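Local coordinates for inorganic pyrophosphatase (Shewanella sp. AS-11, PDB 6LL8), which probably hydrolyses diphosphate to two phosphates as a metal-dependent family II pyrophosphatase of the DHH/DHHA2 type, at residues A[110-115]-A[121-126]; A[206-211]-A[297-302]; A[218-221]-A[225-228]. One frame throughout, in Å; residues are numbered along the deposited sequence. Where two conformers were deposited one is given.

Interaction 1 (A[110-115]-A[121-126])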
# COMPACT_ATOMS: atom_id res chain seq x y z
N TRP A 110 6.86 -7.42 -13.54
CA TRP A 110 7.14 -6.01 -13.84
C TRP A 110 7.33 -5.34 -12.50
O TRP A 110 6.37 -4.84 -11.92
CB TRP A 110 6.00 -5.40 -14.64
CG TRP A 110 5.80 -5.89 -16.03
CD1 TRP A 110 5.23 -7.06 -16.42
CD2 TRP A 110 6.06 -5.13 -17.20
NE1 TRP A 110 5.15 -7.09 -17.77
CE2 TRP A 110 5.62 -5.92 -18.28
CE3 TRP A 110 6.60 -3.87 -17.44
CZ2 TRP A 110 5.70 -5.47 -19.60
CZ3 TRP A 110 6.66 -3.42 -18.74
CH2 TRP A 110 6.23 -4.21 -19.79
N ILE A 111 8.54 -5.38 -11.97
CA ILE A 111 8.83 -4.86 -10.63
C ILE A 111 9.88 -3.78 -10.82
O ILE A 111 10.91 -4.00 -11.48
CB ILE A 111 9.23 -5.97 -9.65
CG1 ILE A 111 8.10 -7.00 -9.51
CG2 ILE A 111 9.63 -5.34 -8.32
CD1 ILE A 111 8.43 -8.23 -8.68
N ARG A 112 9.63 -2.59 -10.30
CA ARG A 112 10.55 -1.46 -10.45
C ARG A 112 10.58 -0.71 -9.14
O ARG A 112 9.52 -0.54 -8.53
CB ARG A 112 10.10 -0.51 -11.56
CG ARG A 112 9.95 -1.14 -12.93
CD ARG A 112 11.25 -1.50 -13.60
NE ARG A 112 10.94 -1.89 -14.98
CZ ARG A 112 10.55 -3.14 -15.35
NH1 ARG A 112 10.51 -4.13 -14.48
NH2 ARG A 112 10.19 -3.39 -16.59
N PRO A 113 11.74 -0.19 -8.72
CA PRO A 113 11.83 0.49 -7.43
C PRO A 113 11.41 1.95 -7.56
O PRO A 113 12.18 2.87 -7.30
CB PRO A 113 13.30 0.30 -7.07
CG PRO A 113 13.98 0.34 -8.40
CD PRO A 113 13.06 -0.42 -9.34
N VAL A 114 10.15 2.14 -7.94
CA VAL A 114 9.55 3.44 -8.19
C VAL A 114 8.53 3.74 -7.11
O VAL A 114 8.28 2.96 -6.18
CB VAL A 114 8.98 3.52 -9.61
CG1 VAL A 114 10.11 3.40 -10.63
CG2 VAL A 114 7.86 2.49 -9.84
N GLY A 115 7.90 4.88 -7.24
CA GLY A 115 6.95 5.36 -6.23
C GLY A 115 5.61 4.69 -6.18
O GLY A 115 4.96 4.79 -5.16
N ILE A 121 2.40 0.04 -14.18
CA ILE A 121 1.29 -0.33 -15.07
C ILE A 121 1.24 0.65 -16.25
O ILE A 121 0.98 0.20 -17.36
CB ILE A 121 -0.02 -0.40 -14.27
CG1 ILE A 121 0.07 -1.52 -13.23
CG2 ILE A 121 -1.20 -0.60 -15.19
CD1 ILE A 121 -1.06 -1.53 -12.22
N LYS A 122 1.51 1.92 -16.05
CA LYS A 122 1.54 2.86 -17.20
C LYS A 122 2.62 2.41 -18.17
O LYS A 122 2.40 2.46 -19.39
CB LYS A 122 1.74 4.28 -16.68
CG LYS A 122 1.31 5.36 -17.64
CD LYS A 122 2.23 5.70 -18.69
CE LYS A 122 1.67 6.88 -19.50
NZ LYS A 122 2.66 7.22 -20.50
N MET A 123 3.77 1.97 -17.68
CA MET A 123 4.84 1.44 -18.56
C MET A 123 4.32 0.24 -19.35
O MET A 123 4.71 0.07 -20.51
CB MET A 123 6.07 1.00 -17.77
CG MET A 123 6.82 2.13 -17.13
SD MET A 123 8.05 1.40 -16.00
CE MET A 123 8.75 2.88 -15.27
N MET A 124 3.46 -0.56 -18.75
CA MET A 124 2.87 -1.70 -19.49
C MET A 124 1.94 -1.22 -20.60
O MET A 124 2.00 -1.74 -21.73
CB MET A 124 2.15 -2.62 -18.50
CG MET A 124 3.04 -3.20 -17.45
SD MET A 124 2.18 -4.16 -16.18
CE MET A 124 1.78 -5.62 -17.09
N TYR A 125 1.11 -0.23 -20.34
CA TYR A 125 0.27 0.33 -21.40
C TYR A 125 1.16 0.83 -22.54
O TYR A 125 0.82 0.61 -23.71
CB TYR A 125 -0.60 1.49 -20.92
CG TYR A 125 -1.88 1.10 -20.24
CD1 TYR A 125 -1.97 0.84 -18.88
CD2 TYR A 125 -3.06 1.14 -20.97
CE1 TYR A 125 -3.18 0.54 -18.29
CE2 TYR A 125 -4.27 0.83 -20.39
CZ TYR A 125 -4.35 0.55 -19.03
OH TYR A 125 -5.57 0.28 -18.47
N ASP A 126 2.25 1.51 -22.21
CA ASP A 126 3.17 2.05 -23.24
C ASP A 126 3.76 0.89 -24.04
O ASP A 126 3.86 0.99 -25.28
CB ASP A 126 4.32 2.84 -22.63
CG ASP A 126 3.96 4.14 -21.94
OD1 ASP A 126 2.91 4.66 -22.19
OD2 ASP A 126 4.83 4.62 -21.15
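Met124 lies across one face of the Trp110 indole, and this overlap is the closest-packed part of the contact between the end of strand 108-111 and helix 117-128. Its CG sits over the six-membered ring, 3.6 Å from Trp110 CD2, in a CH-pi contact only 12° off the ring normal. Next along the side chain, Met124 SD stands over the five-membered ring, 4.0 Å from Trp110 CG, a Met-aromatic contact made over the face. The bend at chi3 (74°) keeps Met124 CE down against the pyrrole half, 3.7 Å from Trp110 NE1. The thioether thus follows the ring system from its benzene half to its pyrrole half instead of touching it with the methyl alone.

Met123, one residue earlier, adds a comparable but looser share. Its side chain is extended, and in one of two conformers its SD comes within 4.4 Å of Arg112 CG at the margin of the contact. The arginine, also modelled twice, folds back in one copy on the strand end, where NH1 donates to Ile111 O.

Behind this pair, Met124 also packs on Leu23 and Leu26 of helix 14-29 and on Val93 of strand 88-94. Trp110 touches Val93 too, so helix 117-128 is seated beside helix 14-29 on the face of the parallel sheet near its margin, where 108-111 is an outermost strand.

Interaction 2 (A[206-211]-A[297-302])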
# COMPACT_ATOMS: atom_id res chain seq x y z
N PHE A 206 4.26 -8.77 8.04
CA PHE A 206 5.55 -9.16 7.46
C PHE A 206 6.07 -10.36 8.20
O PHE A 206 6.10 -10.36 9.44
CB PHE A 206 6.56 -8.02 7.59
CG PHE A 206 6.15 -6.79 6.83
CD1 PHE A 206 5.33 -5.84 7.42
CD2 PHE A 206 6.53 -6.61 5.51
CE1 PHE A 206 4.90 -4.74 6.72
CE2 PHE A 206 6.12 -5.48 4.82
CZ PHE A 206 5.29 -4.55 5.41
N ASN A 207 6.57 -11.33 7.46
CA ASN A 207 7.39 -12.42 8.03
C ASN A 207 8.85 -12.00 7.94
O ASN A 207 9.41 -11.92 6.81
CB ASN A 207 7.14 -13.70 7.24
CG ASN A 207 7.93 -14.86 7.77
OD1 ASN A 207 8.75 -14.70 8.64
ND2 ASN A 207 7.68 -16.01 7.20
N MET A 208 9.45 -11.64 9.06
CA MET A 208 10.86 -11.20 9.11
C MET A 208 11.68 -12.27 9.82
O MET A 208 11.65 -12.35 11.03
CB MET A 208 10.95 -9.85 9.81
CG MET A 208 10.18 -8.77 9.05
SD MET A 208 10.53 -7.14 9.70
CE MET A 208 9.70 -6.11 8.51
N ASN A 209 12.29 -13.15 9.02
CA ASN A 209 13.11 -14.27 9.55
C ASN A 209 12.29 -15.09 10.55
O ASN A 209 12.81 -15.49 11.59
CB ASN A 209 14.42 -13.72 10.11
CG ASN A 209 15.45 -14.81 10.26
OD1 ASN A 209 15.33 -15.86 9.64
ND2 ASN A 209 16.44 -14.56 11.10
N GLY A 210 11.04 -15.42 10.20
CA GLY A 210 10.14 -16.25 11.01
C GLY A 210 9.50 -15.51 12.17
O GLY A 210 8.81 -16.15 12.93
N ASN A 211 9.64 -14.20 12.23
CA ASN A 211 8.97 -13.35 13.24
C ASN A 211 7.85 -12.58 12.55
O ASN A 211 8.13 -11.89 11.53
CB ASN A 211 9.98 -12.41 13.87
CG ASN A 211 11.11 -13.16 14.53
OD1 ASN A 211 10.95 -13.60 15.65
ND2 ASN A 211 12.21 -13.31 13.82
N GLN A 297 11.82 3.27 4.29
CA GLN A 297 12.42 3.85 5.50
C GLN A 297 12.13 3.05 6.75
O GLN A 297 12.75 3.32 7.77
CB GLN A 297 11.99 5.29 5.68
CG GLN A 297 12.43 6.21 4.53
CD GLN A 297 11.84 7.57 4.68
OE1 GLN A 297 10.63 7.79 4.51
NE2 GLN A 297 12.67 8.53 5.07
N VAL A 298 11.19 2.13 6.73
CA VAL A 298 10.79 1.38 7.93
C VAL A 298 11.17 -0.09 7.78
O VAL A 298 11.86 -0.64 8.65
CB VAL A 298 9.30 1.58 8.22
CG1 VAL A 298 8.81 0.70 9.36
CG2 VAL A 298 8.99 3.03 8.52
N VAL A 299 10.70 -0.74 6.73
CA VAL A 299 10.87 -2.20 6.56
C VAL A 299 12.32 -2.61 6.41
O VAL A 299 12.72 -3.60 7.03
CB VAL A 299 9.96 -2.68 5.45
CG1 VAL A 299 10.28 -4.08 4.98
CG2 VAL A 299 8.50 -2.61 5.90
N PRO A 300 13.14 -1.99 5.52
CA PRO A 300 14.46 -2.57 5.27
C PRO A 300 15.31 -2.73 6.53
O PRO A 300 15.89 -3.80 6.76
CB PRO A 300 15.09 -1.61 4.25
CG PRO A 300 13.91 -1.04 3.53
CD PRO A 300 12.86 -0.87 4.61
N ALA A 301 15.38 -1.70 7.34
CA ALA A 301 16.24 -1.74 8.54
C ALA A 301 15.68 -2.75 9.53
O ALA A 301 16.45 -3.38 10.24
CB ALA A 301 16.38 -0.38 9.17
N LEU A 302 14.36 -2.87 9.62
CA LEU A 302 13.76 -3.86 10.54
C LEU A 302 14.09 -5.26 10.05
O LEU A 302 14.48 -6.12 10.86
CB LEU A 302 12.24 -3.77 10.63
CG LEU A 302 11.66 -2.65 11.47
CD1 LEU A 302 10.18 -2.60 11.22
CD2 LEU A 302 11.94 -2.87 12.94
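Phe206 and Val299 meet where helix 294-307 packs on the mixed sheet of the DHHA2 domain, at an outermost strand, 203-208. The axes of strand 206-208 and helix 297-302 run at 28° to each other, 10.6 Å apart at their closest. Phe206 and Met208, alternate residues of the strand, both send their side chains toward the helix.

The packed part is entirely apolar. Val299 divides its two methyls between the strand residues: CG2 lies over one face of the Phe206 ring, 3.8 Å from CZ, while CG1 is 4.1 Å from Met208 CE. With CG1 anti to the backbone N (chi1 167°), the valine fork spans both neighbours. The methionine is extended beyond CG, which carries its SD to 3.9 Å from Leu302 CB, one helical turn after Val299. Ile215 of the adjacent strand 211-220 touches Phe206, Val299 and Leu302 and so continues this buried layer. The Phe206 side chain also comes within about 5 Å of the bound imidodiphosphate, placing this end of the packing beside the active site.

Farther along, the strand leaves the helix in a type I' beta turn, Met208 to Asn211, whose central Asn209 and Gly210 are exposed. Here polar bonds become prominent, though Asn211 still touches Phe306. Asn207 OD1 accepts from Gly210 N at 2.9 Å, an Asx motif, and Asn209 ND2 reaches across to Phe306 O near the helix end. Met208 O receives two donors, both from Asn211: the backbone N at 3.0 Å and the side-chain ND2, also at 3.0 Å, nearly in line with the carbonyl bond.

Interaction 3 (A[218-221]-A[225-228])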
# COMPACT_ATOMS: atom_id res chain seq x y z
N LEU A 218 -0.91 5.58 9.43
CA LEU A 218 -1.97 6.58 9.27
C LEU A 218 -1.31 7.88 8.83
O LEU A 218 -0.74 8.61 9.65
CB LEU A 218 -2.74 6.76 10.57
CG LEU A 218 -3.53 5.54 10.99
CD1 LEU A 218 -3.87 5.60 12.47
CD2 LEU A 218 -4.77 5.37 10.14
N GLU A 219 -1.40 8.18 7.55
CA GLU A 219 -0.90 9.43 6.96
C GLU A 219 -1.97 10.50 7.07
O GLU A 219 -3.12 10.29 6.66
CB GLU A 219 -0.59 9.24 5.48
CG GLU A 219 0.52 8.25 5.15
CD GLU A 219 0.34 7.76 3.72
OE1 GLU A 219 -0.76 7.23 3.41
OE2 GLU A 219 1.24 7.95 2.92
N VAL A 220 -1.58 11.62 7.65
CA VAL A 220 -2.51 12.74 7.88
C VAL A 220 -1.78 14.05 7.64
O VAL A 220 -0.55 14.09 7.58
CB VAL A 220 -3.09 12.69 9.31
CG1 VAL A 220 -3.86 11.42 9.58
CG2 VAL A 220 -2.01 12.90 10.34
N ILE A 221 -2.54 15.13 7.58
CA ILE A 221 -1.98 16.50 7.40
C ILE A 221 -1.47 17.09 8.71
O ILE A 221 -0.59 17.95 8.64
CB ILE A 221 -3.06 17.38 6.76
CG1 ILE A 221 -3.25 16.96 5.31
CG2 ILE A 221 -2.68 18.84 6.92
CD1 ILE A 221 -4.48 17.52 4.68
N VAL A 225 -4.39 15.37 15.32
CA VAL A 225 -5.70 14.66 15.26
C VAL A 225 -5.63 13.40 16.11
O VAL A 225 -6.70 12.89 16.47
CB VAL A 225 -6.19 14.35 13.82
CG1 VAL A 225 -6.48 15.63 13.04
CG2 VAL A 225 -5.24 13.38 13.11
N PHE A 226 -4.46 12.89 16.42
CA PHE A 226 -4.33 11.65 17.21
C PHE A 226 -4.15 11.91 18.70
O PHE A 226 -4.07 10.94 19.46
CB PHE A 226 -3.18 10.80 16.68
CG PHE A 226 -3.43 10.30 15.29
CD1 PHE A 226 -4.56 9.55 14.99
CD2 PHE A 226 -2.59 10.67 14.27
CE1 PHE A 226 -4.83 9.13 13.69
CE2 PHE A 226 -2.83 10.21 12.98
CZ PHE A 226 -3.97 9.49 12.70
N ASP A 227 -4.10 13.15 19.14
CA ASP A 227 -3.73 13.41 20.55
C ASP A 227 -4.71 12.71 21.50
O ASP A 227 -4.23 12.02 22.44
CB ASP A 227 -3.69 14.91 20.82
CG ASP A 227 -2.50 15.64 20.20
OD1 ASP A 227 -1.55 14.98 19.78
OD2 ASP A 227 -2.52 16.88 20.24
N ASP A 228 -6.01 12.80 21.26
CA ASP A 228 -6.99 12.30 22.25
C ASP A 228 -7.08 10.77 22.21
O ASP A 228 -7.38 10.17 23.25
CB ASP A 228 -8.38 12.91 22.04
CG ASP A 228 -8.45 14.40 22.34
OD1 ASP A 228 -7.52 14.93 22.99
OD2 ASP A 228 -9.43 15.03 21.92
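The end of strand 211-220 in the mixed sheet of the DHHA2 domain turns into a short loop, and a 3-10 segment in that loop folds its side chains back onto the strand just left. Phe226 makes the main return contact. Its ring is directed at the strand between Leu218 and Val220, two residues whose side chains lie on the same side of the sheet, while the intervening Glu219 points away and forms a salt bridge with Lys187.

The far carbon of the ring meets both neighbours: Phe226 CZ is 3.7 Å from Leu218 CB and equally 3.7 Å from Val220 CG1. Both approaches are oblique. Beyond CZ the two sides of the ring are shared out, Phe226 CE1 lying 3.9 Å from Leu218 CD1 and Phe226 CE2 lying 3.9 Å from Val220 CG2. Val220 and Phe226 extend toward each other from opposite directions, so both valine methyls meet the ring. The phenylalanine gains this reach with CG anti to its carbonyl carbon (chi1 -65°), which sends the ring out from the short 3-10 segment to the strand.

Val225 supports the ring from within its own segment: CG2 stands 3.9 Å above the plane of the Phe226 ring, over its centre. The same methyl is 4.3 Å from Val220 CG1, a looser contact at the margin, with Val225 itself exposed.

Leu253 of strand 248-255 touches both Leu218 and Phe226. Backbone hydrogen bonds join Leu218 to Leu252 and Thr254, and Val220 to Thr254 and Ile256, the last just beyond the strand. With helix 230-243 following the loop and strand 248-255 returning parallel beside strand 211-220, the contact lies at the start of a beta-alpha-beta crossover.

Overall arrangement
Along the chain, interaction 1 closes before interaction 2 opens, and interaction 3 is nested inside the long loop that interaction 2 closes. Interaction 1 belongs to the DHH domain, with its parallel strands. The other two share the DHHA2 domain and a single mixed sheet, on neighbouring strands 203-208 and 211-220, with their centres 24 Å apart. Interactions 1 and 3 lie on opposite sides of the chain's centre, 32 Å apart between centres, and 1 and 2 are 25 Å apart; none of the three touches another. Imidodiphosphate is bound by residues of both domains, the magnesium ions by residues outside the DHHA2 domain, so these packings belong to the two parts that together build the active site.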